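Long-range contacts in divalent ion tolerance protein CutA1 (Ehrlichia chaffeensis, PDB 4IYQ), which belongs to the CutA family of divalent ion tolerance proteins and may bind copper ions: residues C53-S58 and I79-N84; T31-E36 and H98-P103; N43-N48 and N92-I97. All coordinates share one frame; numbering follows the deposited sequence.

Contact 1. Residues C53-S58 and I79-N84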
loop_
_atom_site.group_PDB
_atom_site.type_symbol
_atom_site.label_atom_id
_atom_site.label_comp_id
_atom_site.label_asym_id
_atom_site.label_seq_id
_atom_site.Cartn_x
_atom_site.Cartn_y
_atom_site.Cartn_z
ATOM N N CYS A 53 -9.294 -10.519 -6.691
ATOM C CA CYS A 53 -7.902 -10.714 -7.019
ATOM C C CYS A 53 -6.978 -10.452 -5.836
ATOM O O CYS A 53 -7.355 -9.820 -4.854
ATOM C CB CYS A 53 -7.515 -9.819 -8.209
ATOM S SG CYS A 53 -7.800 -8.068 -7.933
ATOM N N ALA A 54 -5.744 -10.911 -5.988
ATOM C CA ALA A 54 -4.703 -10.701 -5.005
ATOM C C ALA A 54 -3.444 -10.183 -5.678
ATOM O O ALA A 54 -3.053 -10.669 -6.744
ATOM C CB ALA A 54 -4.402 -12.007 -4.261
ATOM N N ASN A 55 -2.802 -9.210 -5.049
ATOM C CA ASN A 55 -1.469 -8.799 -5.474
ATOM C C ASN A 55 -0.455 -9.247 -4.434
ATOM O O ASN A 55 -0.509 -8.821 -3.280
ATOM C CB ASN A 55 -1.389 -7.278 -5.688
ATOM C CG ASN A 55 -2.252 -6.809 -6.846
ATOM O OD1 ASN A 55 -2.605 -7.589 -7.731
ATOM N ND2 ASN A 55 -2.589 -5.537 -6.845
ATOM N N ILE A 56 0.457 -10.123 -4.839
ATOM C CA ILE A 56 1.421 -10.665 -3.903
ATOM C C ILE A 56 2.773 -10.010 -4.100
ATOM O O ILE A 56 3.330 -10.022 -5.201
ATOM C CB ILE A 56 1.554 -12.194 -4.036
ATOM C CG1 ILE A 56 0.185 -12.862 -3.876
ATOM C CG2 ILE A 56 2.531 -12.713 -3.005
ATOM C CD1 ILE A 56 0.160 -14.351 -4.229
ATOM N N PHE A 57 3.265 -9.404 -3.021
ATOM C CA PHE A 57 4.581 -8.786 -2.947
ATOM C C PHE A 57 5.530 -9.718 -2.180
ATOM O O PHE A 57 5.282 -10.054 -1.014
ATOM C CB PHE A 57 4.517 -7.425 -2.247
ATOM C CG PHE A 57 3.580 -6.430 -2.888
ATOM C CD1 PHE A 57 2.195 -6.616 -2.843
ATOM C CD2 PHE A 57 4.083 -5.271 -3.501
ATOM C CE1 PHE A 57 1.340 -5.687 -3.420
ATOM C CE2 PHE A 57 3.238 -4.345 -4.082
ATOM C CZ PHE A 57 1.862 -4.545 -4.044
ATOM N N SER A 58 6.613 -10.132 -2.829
ATOM C CA SER A 58 7.591 -11.048 -2.231
ATOM C C SER A 58 8.789 -10.351 -1.575
ATOM O O SER A 58 9.040 -9.167 -1.811
ATOM C CB SER A 58 8.085 -12.013 -3.295
ATOM O OG SER A 58 7.006 -12.818 -3.712
ATOM N N ILE A 79 -2.148 -7.660 -1.129
ATOM C CA ILE A 79 -3.301 -6.793 -1.237
ATOM C C ILE A 79 -4.424 -7.586 -1.892
ATOM O O ILE A 79 -4.271 -8.125 -2.986
ATOM C CB ILE A 79 -3.001 -5.529 -2.055
ATOM C CG1 ILE A 79 -1.975 -4.665 -1.328
ATOM C CG2 ILE A 79 -4.267 -4.731 -2.290
ATOM C CD1 ILE A 79 -1.513 -3.470 -2.154
ATOM N N LEU A 80 -5.546 -7.667 -1.197
ATOM C CA LEU A 80 -6.700 -8.406 -1.657
ATOM C C LEU A 80 -7.812 -7.425 -1.992
ATOM O O LEU A 80 -7.997 -6.432 -1.279
ATOM C CB LEU A 80 -7.144 -9.391 -0.585
ATOM C CG LEU A 80 -5.980 -10.249 -0.084
ATOM C CD1 LEU A 80 -6.217 -10.762 1.336
ATOM C CD2 LEU A 80 -5.758 -11.399 -1.040
ATOM N N LYS A 81 -8.518 -7.657 -3.094
ATOM C CA LYS A 81 -9.587 -6.746 -3.488
ATOM C C LYS A 81 -10.961 -7.396 -3.476
ATOM O O LYS A 81 -11.179 -8.445 -4.087
ATOM C CB LYS A 81 -9.294 -6.159 -4.871
ATOM C CG LYS A 81 -7.829 -5.785 -5.052
ATOM C CD LYS A 81 -7.640 -4.791 -6.168
ATOM C CE LYS A 81 -6.207 -4.826 -6.675
ATOM N NZ LYS A 81 -5.997 -5.978 -7.607
ATOM N N THR A 82 -11.904 -6.743 -2.806
ATOM C CA THR A 82 -13.268 -7.256 -2.732
ATOM C C THR A 82 -14.301 -6.121 -2.582
ATOM O O THR A 82 -13.957 -4.957 -2.681
ATOM C CB THR A 82 -13.407 -8.275 -1.573
ATOM O OG1 THR A 82 -14.699 -8.878 -1.639
ATOM C CG2 THR A 82 -13.221 -7.614 -0.208
ATOM N N THR A 83 -15.568 -6.459 -2.369
ATOM C CA THR A 83 -16.574 -5.436 -2.103
ATOM C C THR A 83 -16.738 -5.285 -0.592
ATOM O O THR A 83 -16.448 -6.225 0.171
ATOM C CB THR A 83 -17.950 -5.766 -2.752
ATOM O OG1 THR A 83 -18.414 -7.039 -2.291
ATOM C CG2 THR A 83 -17.862 -5.779 -4.283
ATOM N N ASN A 84 -17.221 -4.117 -0.166
ATOM C CA ASN A 84 -17.289 -3.788 1.259
ATOM C C ASN A 84 -18.180 -4.701 2.113
ATOM O O ASN A 84 -17.970 -4.831 3.309
ATOM C CB ASN A 84 -17.739 -2.329 1.451
ATOM C CG ASN A 84 -19.018 -2.003 0.712
ATOM O OD1 ASN A 84 -19.677 -2.889 0.171
ATOM N ND2 ASN A 84 -19.396 -0.724 0.713
#

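Contact 2. Residues T31-E36 and H98-P103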
loop_
_atom_site.group_PDB
_atom_site.type_symbol
_atom_site.label_atom_id
_atom_site.label_comp_id
_atom_site.label_asym_id
_atom_site.label_seq_id
_atom_site.Cartn_x
_atom_site.Cartn_y
_atom_site.Cartn_z
ATOM N N THR A 31 0.126 -10.233 5.744
ATOM C CA THR A 31 1.459 -10.740 5.439
ATOM C C THR A 31 1.555 -12.240 5.772
ATOM O O THR A 31 0.824 -12.739 6.607
ATOM C CB THR A 31 2.541 -9.941 6.205
ATOM O OG1 THR A 31 2.319 -10.088 7.610
ATOM C CG2 THR A 31 2.460 -8.472 5.871
ATOM N N THR A 32 2.470 -12.945 5.116
ATOM C CA THR A 32 2.624 -14.389 5.294
ATOM C C THR A 32 4.101 -14.744 5.380
ATOM O O THR A 32 4.941 -14.008 4.881
ATOM C CB THR A 32 1.992 -15.183 4.137
ATOM O OG1 THR A 32 2.562 -14.747 2.902
ATOM C CG2 THR A 32 0.488 -14.973 4.087
ATOM N N PRO A 33 4.428 -15.853 6.052
ATOM C CA PRO A 33 5.843 -16.219 6.155
ATOM C C PRO A 33 6.469 -16.654 4.825
ATOM O O PRO A 33 7.654 -16.423 4.625
ATOM C CB PRO A 33 5.836 -17.374 7.168
ATOM C CG PRO A 33 4.441 -17.872 7.199
ATOM C CD PRO A 33 3.572 -16.690 6.911
ATOM N N THR A 34 5.703 -17.270 3.933
ATOM C CA THR A 34 6.253 -17.710 2.660
ATOM C C THR A 34 5.380 -17.260 1.498
ATOM O O THR A 34 4.231 -16.865 1.695
ATOM C CB THR A 34 6.354 -19.228 2.590
ATOM O OG1 THR A 34 5.068 -19.771 2.232
ATOM C CG2 THR A 34 6.832 -19.801 3.932
ATOM N N TYR A 35 5.914 -17.346 0.282
ATOM C CA TYR A 35 5.106 -17.116 -0.912
ATOM C C TYR A 35 3.971 -18.137 -1.030
ATOM O O TYR A 35 2.846 -17.776 -1.373
ATOM C CB TYR A 35 5.975 -17.150 -2.178
ATOM C CG TYR A 35 5.176 -17.034 -3.457
ATOM C CD1 TYR A 35 4.767 -15.784 -3.936
ATOM C CD2 TYR A 35 4.826 -18.167 -4.190
ATOM C CE1 TYR A 35 4.023 -15.671 -5.105
ATOM C CE2 TYR A 35 4.079 -18.062 -5.355
ATOM C CZ TYR A 35 3.684 -16.811 -5.805
ATOM O OH TYR A 35 2.953 -16.700 -6.961
ATOM N N GLU A 36 4.266 -19.403 -0.745
ATOM C CA GLU A 36 3.278 -20.473 -0.874
ATOM C C GLU A 36 2.062 -20.209 0.008
ATOM O O GLU A 36 0.926 -20.380 -0.430
ATOM C CB GLU A 36 3.902 -21.838 -0.528
ATOM N N HIS A 98 -4.948 -18.690 8.279
ATOM C CA HIS A 98 -3.613 -18.082 8.335
ATOM C C HIS A 98 -2.637 -18.900 9.188
ATOM O O HIS A 98 -2.989 -19.384 10.265
ATOM C CB HIS A 98 -3.713 -16.664 8.890
ATOM C CG HIS A 98 -2.658 -15.741 8.377
ATOM N ND1 HIS A 98 -1.345 -15.817 8.785
ATOM C CD2 HIS A 98 -2.718 -14.726 7.482
ATOM C CE1 HIS A 98 -0.639 -14.886 8.165
ATOM N NE2 HIS A 98 -1.447 -14.211 7.369
ATOM N N PRO A 99 -1.400 -19.051 8.713
ATOM C CA PRO A 99 -0.367 -19.740 9.505
ATOM C C PRO A 99 -0.054 -19.060 10.842
ATOM O O PRO A 99 0.242 -19.747 11.821
ATOM C CB PRO A 99 0.864 -19.709 8.590
ATOM C CG PRO A 99 0.552 -18.672 7.513
ATOM C CD PRO A 99 -0.937 -18.680 7.365
ATOM N N TYR A 100 -0.147 -17.734 10.894
ATOM C CA TYR A 100 0.115 -17.003 12.135
ATOM C C TYR A 100 -1.082 -17.064 13.076
ATOM O O TYR A 100 -2.228 -16.991 12.636
ATOM C CB TYR A 100 0.443 -15.525 11.859
ATOM C CG TYR A 100 1.727 -15.239 11.101
ATOM C CD1 TYR A 100 2.787 -16.138 11.102
ATOM C CD2 TYR A 100 1.872 -14.052 10.376
ATOM C CE1 TYR A 100 3.961 -15.865 10.396
ATOM C CE2 TYR A 100 3.037 -13.768 9.671
ATOM C CZ TYR A 100 4.077 -14.675 9.687
ATOM O OH TYR A 100 5.229 -14.388 8.988
ATOM N N ASP A 101 -0.809 -17.154 14.374
ATOM C CA ASP A 101 -1.852 -17.036 15.390
ATOM C C ASP A 101 -2.396 -15.622 15.433
ATOM O O ASP A 101 -3.595 -15.411 15.582
ATOM C CB ASP A 101 -1.311 -17.411 16.772
ATOM C CG ASP A 101 -0.923 -18.861 16.863
ATOM O OD1 ASP A 101 0.224 -19.144 17.274
ATOM O OD2 ASP A 101 -1.764 -19.719 16.519
ATOM N N THR A 102 -1.498 -14.653 15.307
ATOM C CA THR A 102 -1.887 -13.257 15.277
ATOM C C THR A 102 -1.464 -12.601 13.973
ATOM O O THR A 102 -0.443 -11.926 13.918
ATOM C CB THR A 102 -1.276 -12.479 16.439
ATOM O OG1 THR A 102 -1.501 -13.201 17.656
ATOM C CG2 THR A 102 -1.907 -11.078 16.531
ATOM N N PRO A 103 -2.242 -12.813 12.909
ATOM C CA PRO A 103 -1.910 -12.172 11.635
ATOM C C PRO A 103 -2.375 -10.716 11.590
ATOM O O PRO A 103 -3.332 -10.356 12.287
ATOM C CB PRO A 103 -2.673 -13.020 10.619
ATOM C CG PRO A 103 -3.892 -13.445 11.381
ATOM C CD PRO A 103 -3.429 -13.680 12.796
#

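Contact 3. Residues N43-N48 and N92-I97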
loop_
_atom_site.group_PDB
_atom_site.type_symbol
_atom_site.label_atom_id
_atom_site.label_comp_id
_atom_site.label_asym_id
_atom_site.label_seq_id
_atom_site.Cartn_x
_atom_site.Cartn_y
_atom_site.Cartn_z
ATOM N N ASN A 43 -5.678 -18.179 -3.293
ATOM C CA ASN A 43 -6.441 -19.271 -3.861
ATOM C C ASN A 43 -7.752 -19.605 -3.160
ATOM O O ASN A 43 -8.802 -19.600 -3.794
ATOM C CB ASN A 43 -5.563 -20.512 -3.889
ATOM C CG ASN A 43 -5.546 -21.155 -5.226
ATOM O OD1 ASN A 43 -4.809 -20.730 -6.109
ATOM N ND2 ASN A 43 -6.370 -22.176 -5.406
ATOM N N ILE A 44 -7.678 -19.890 -1.857
ATOM C CA ILE A 44 -8.844 -20.248 -1.060
ATOM C C ILE A 44 -9.907 -19.141 -1.084
ATOM O O ILE A 44 -11.095 -19.421 -1.252
ATOM C CB ILE A 44 -8.445 -20.591 0.411
ATOM C CG1 ILE A 44 -7.723 -21.949 0.459
ATOM C CG2 ILE A 44 -9.677 -20.652 1.315
ATOM C CD1 ILE A 44 -6.924 -22.218 1.748
ATOM N N LEU A 45 -9.483 -17.890 -0.953
ATOM C CA LEU A 45 -10.425 -16.782 -1.014
ATOM C C LEU A 45 -11.068 -16.649 -2.397
ATOM O O LEU A 45 -12.267 -16.369 -2.510
ATOM C CB LEU A 45 -9.737 -15.476 -0.643
ATOM C CG LEU A 45 -9.255 -15.373 0.804
ATOM C CD1 LEU A 45 -8.373 -14.122 0.954
ATOM C CD2 LEU A 45 -10.416 -15.377 1.769
ATOM N N LEU A 46 -10.274 -16.845 -3.446
ATOM C CA LEU A 46 -10.799 -16.751 -4.804
ATOM C C LEU A 46 -11.836 -17.838 -5.061
ATOM O O LEU A 46 -12.904 -17.570 -5.620
ATOM C CB LEU A 46 -9.669 -16.828 -5.833
ATOM C CG LEU A 46 -8.870 -15.531 -5.993
ATOM C CD1 LEU A 46 -7.590 -15.747 -6.768
ATOM C CD2 LEU A 46 -9.711 -14.475 -6.692
ATOM N N GLU A 47 -11.540 -19.066 -4.648
ATOM C CA GLU A 47 -12.461 -20.144 -4.952
ATOM C C GLU A 47 -13.746 -19.962 -4.143
ATOM O O GLU A 47 -14.780 -20.501 -4.515
ATOM C CB GLU A 47 -11.828 -21.526 -4.751
ATOM C CG GLU A 47 -11.534 -21.980 -3.356
ATOM C CD GLU A 47 -11.062 -23.444 -3.346
ATOM O OE1 GLU A 47 -10.885 -24.017 -2.238
ATOM O OE2 GLU A 47 -10.867 -24.012 -4.456
ATOM N N ASN A 48 -13.686 -19.205 -3.047
ATOM C CA ASN A 48 -14.893 -18.908 -2.279
ATOM C C ASN A 48 -15.581 -17.628 -2.737
ATOM O O ASN A 48 -16.515 -17.160 -2.085
ATOM C CB ASN A 48 -14.596 -18.797 -0.776
ATOM C CG ASN A 48 -14.382 -20.149 -0.110
ATOM O OD1 ASN A 48 -15.341 -20.819 0.264
ATOM N ND2 ASN A 48 -13.125 -20.527 0.092
ATOM N N ASN A 92 -12.577 -12.902 8.510
ATOM C CA ASN A 92 -12.806 -14.080 9.333
ATOM C C ASN A 92 -12.199 -15.298 8.686
ATOM O O ASN A 92 -11.650 -16.168 9.379
ATOM C CB ASN A 92 -14.293 -14.322 9.573
ATOM C CG ASN A 92 -14.913 -13.265 10.429
ATOM O OD1 ASN A 92 -14.213 -12.523 11.123
ATOM N ND2 ASN A 92 -16.237 -13.187 10.404
ATOM N N LYS A 93 -12.319 -15.372 7.361
ATOM C CA LYS A 93 -11.801 -16.523 6.639
ATOM C C LYS A 93 -10.271 -16.548 6.683
ATOM O O LYS A 93 -9.667 -17.589 6.961
ATOM C CB LYS A 93 -12.288 -16.502 5.199
ATOM C CG LYS A 93 -11.888 -17.706 4.395
ATOM C CD LYS A 93 -12.529 -18.931 4.936
ATOM C CE LYS A 93 -12.387 -20.054 3.953
ATOM N NZ LYS A 93 -13.027 -21.290 4.450
ATOM N N ILE A 94 -9.657 -15.384 6.459
ATOM C CA ILE A 94 -8.202 -15.257 6.485
ATOM C C ILE A 94 -7.666 -15.646 7.863
ATOM O O ILE A 94 -6.676 -16.372 7.949
ATOM C CB ILE A 94 -7.734 -13.824 6.108
ATOM C CG1 ILE A 94 -8.045 -13.518 4.632
ATOM C CG2 ILE A 94 -6.245 -13.672 6.329
ATOM C CD1 ILE A 94 -7.998 -12.037 4.297
ATOM N N GLN A 95 -8.348 -15.216 8.929
ATOM C CA GLN A 95 -7.930 -15.552 10.296
ATOM C C GLN A 95 -7.952 -17.069 10.521
ATOM O O GLN A 95 -7.025 -17.631 11.094
ATOM C CB GLN A 95 -8.826 -14.854 11.335
ATOM N N ALA A 96 -8.987 -17.732 10.024
ATOM C CA ALA A 96 -9.134 -19.170 10.208
ATOM C C ALA A 96 -8.046 -19.967 9.495
ATOM O O ALA A 96 -7.645 -21.014 9.977
ATOM C CB ALA A 96 -10.502 -19.622 9.742
ATOM N N ILE A 97 -7.557 -19.488 8.353
ATOM C CA ILE A 97 -6.630 -20.299 7.566
ATOM C C ILE A 97 -5.188 -19.823 7.624
ATOM O O ILE A 97 -4.307 -20.488 7.091
ATOM C CB ILE A 97 -7.045 -20.344 6.077
ATOM C CG1 ILE A 97 -6.795 -18.987 5.409
ATOM C CG2 ILE A 97 -8.492 -20.803 5.943
ATOM C CD1 ILE A 97 -7.296 -18.881 4.006
#

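Contact 1. Residues C53-S58 and I79-N84
Ile-79 and Asn-55 face each other across two antiparallel strands, whose axes come within 4.8 Å and run at 170°, and exchange two backbone hydrogen bonds. Asn-55 N gives its hydrogen to Ile-79 O (2.8 Å, 169° at the hydrogen), and Ile-79 N returns one to Asn-55 O at 2.9 Å. Lys-81 N also donates to Cys-53 O at 3.0 Å. The side chain of Ile-79 starts beside its partner, CB lying 4.3 Å from Asn-55 CB. With CG1 anti to the carbonyl carbon (chi1 -65°) and the chain extended beyond it, the branch heads for Phe-57: CG1 comes within 4.1 Å of Phe-57 CE1, and the terminal CD1 meets that same CE1 at 3.8 Å and CZ slightly farther off, touching the ring obliquely. The strands are the two arms of the long beta hairpin 53-66/69-83 of the ferredoxin-like CutA fold, and strand 53-66 also pairs antiparallel with a strand of the second subunit, so the sheet crosses the trimer interface. Tyr-29 of the second subunit packs on both Ile-79 and Phe-57. The non-hydrogen-bonded pair Ala-54 and Leu-80 turns to the opposite face, where Ala-54 CB meets Leu-80 CD2 at 3.5 Å and Ser-42 of helix 35-47 covers Ala-54.

Contact 2. Residues T31-E36 and H98-P103
His-98 reaches back to Thr-31 through its imidazole: NE2 gives a weak, bent hydrogen bond to Thr-31 O, 2.8 Å long but only 123° at the hydrogen, with the oxygen at the edge of the ring and near its plane. The ring gets there because CG swings anti to the backbone N (chi1 -150°). Its other nitrogen faces its own loop: ND1 accepts from Tyr-100 N at 3.1 Å, almost within the ring plane. Pro-103 CB sits 3.4 Å above one face, over the ring centre, so the imidazole is fixed by both edge and face. Thr-32 CG2 approaches NE2 obliquely at 3.9 Å, its methyl anti to the carbonyl carbon; the same rotamer lets Thr-32 OG1 donate to Thr-34 O, within the turn that leads from strand 25-32 into helix 35-47. Thr-34 is the N-cap of that helix.

Farther out, the phenol of Tyr-100 comes at Pro-33 from the opposite direction. The ring meets the pyrrolidine obliquely, with Pro-33 CD 3.5 Å from Tyr-100 CZ. Pro-99 CG adds an apolar touch, 3.7 Å from Pro-33 CD. The phenol oxygen passes over Pro-33 without bonding to it and is hydrogen-bonded instead to Glu-75 on strand 69-83. The contact thus ties the strand-to-helix turn at 31-36 to the loop between helix 87-97 and strand 105-108. NE2 of His-98 also has a weak hydrogen bond with Thr-30 OG1. Because ND1 accepts a backbone N-H, any proton on the ring nitrogens should sit on NE2, consistent with its weak bond to Thr-31 O.

Contact 3. Residues N43-N48 and N92-I97
Helices 35-47 and 87-97, the pair that lies against one face of the sheet in the ferredoxin-like fold, meet through Ile-44 and Leu-45 on one and Lys-93, Ile-94 and Ile-97 on the other. The axes of 43-47 and 92-97 approach to 10.8 Å, their N-to-C directions 140° apart, roughly antiparallel, and no hydrogen bond links residues 43-48 to 92-97. Leu-45 divides its branches: CD1 meets Ile-94 CG1 at 3.7 Å, the two side chains crossing at about a right angle, while CD2 lies 3.8 Å from Lys-93 CG as these chains slide past each other in opposite directions. Each helix forms the connection of a beta-alpha-beta unit, and on the sheet side Leu-45 and Ile-94 both rest on Leu-80 of strand 69-83. Ile-44 and Ile-97 reach toward each other tip to tip, Ile-44 CG2 being 4.0 Å from Ile-97 CD1. Lys-93 is bent at chi2 (65°), and its CE comes within 3.8 Å of Ile-44 CG2, crossing that side chain nearly at right angles. Asn-48 ND2 stands 4.0 Å from Lys-93 CE and donates to Ile-44 O at 2.7 Å. Asn-48 N also donates to Ile-44 O, at 3.2 Å and from the opposite face of its plane, so two bonds from one residue close the end of helix 35-47. Arg-40 NH1, one turn back on helix 35-47, donates to Ile-97 O and so links the two helices.

How the contacts relate
Contact 1 is the buried one, a backbone ladder close to the centre of the chain; contacts 2 and 3 are partly buried and farther out. Contact 3 joins the helices lying on the sheet almost wholly through aliphatic side chains, and borders contact 1 on its sheet side. Contact 2 shares helix 35-47 with contact 3 and continues from the end of helix 87-97; it combines a histidine bond with proline and tyrosine packing, and touches contact 1 through Tyr-35 against Ile-56 and Ser-58. Along the chain contact 1 is nested inside contact 3, and contact 3 inside contact 2. Neighbouring subunits reach all three.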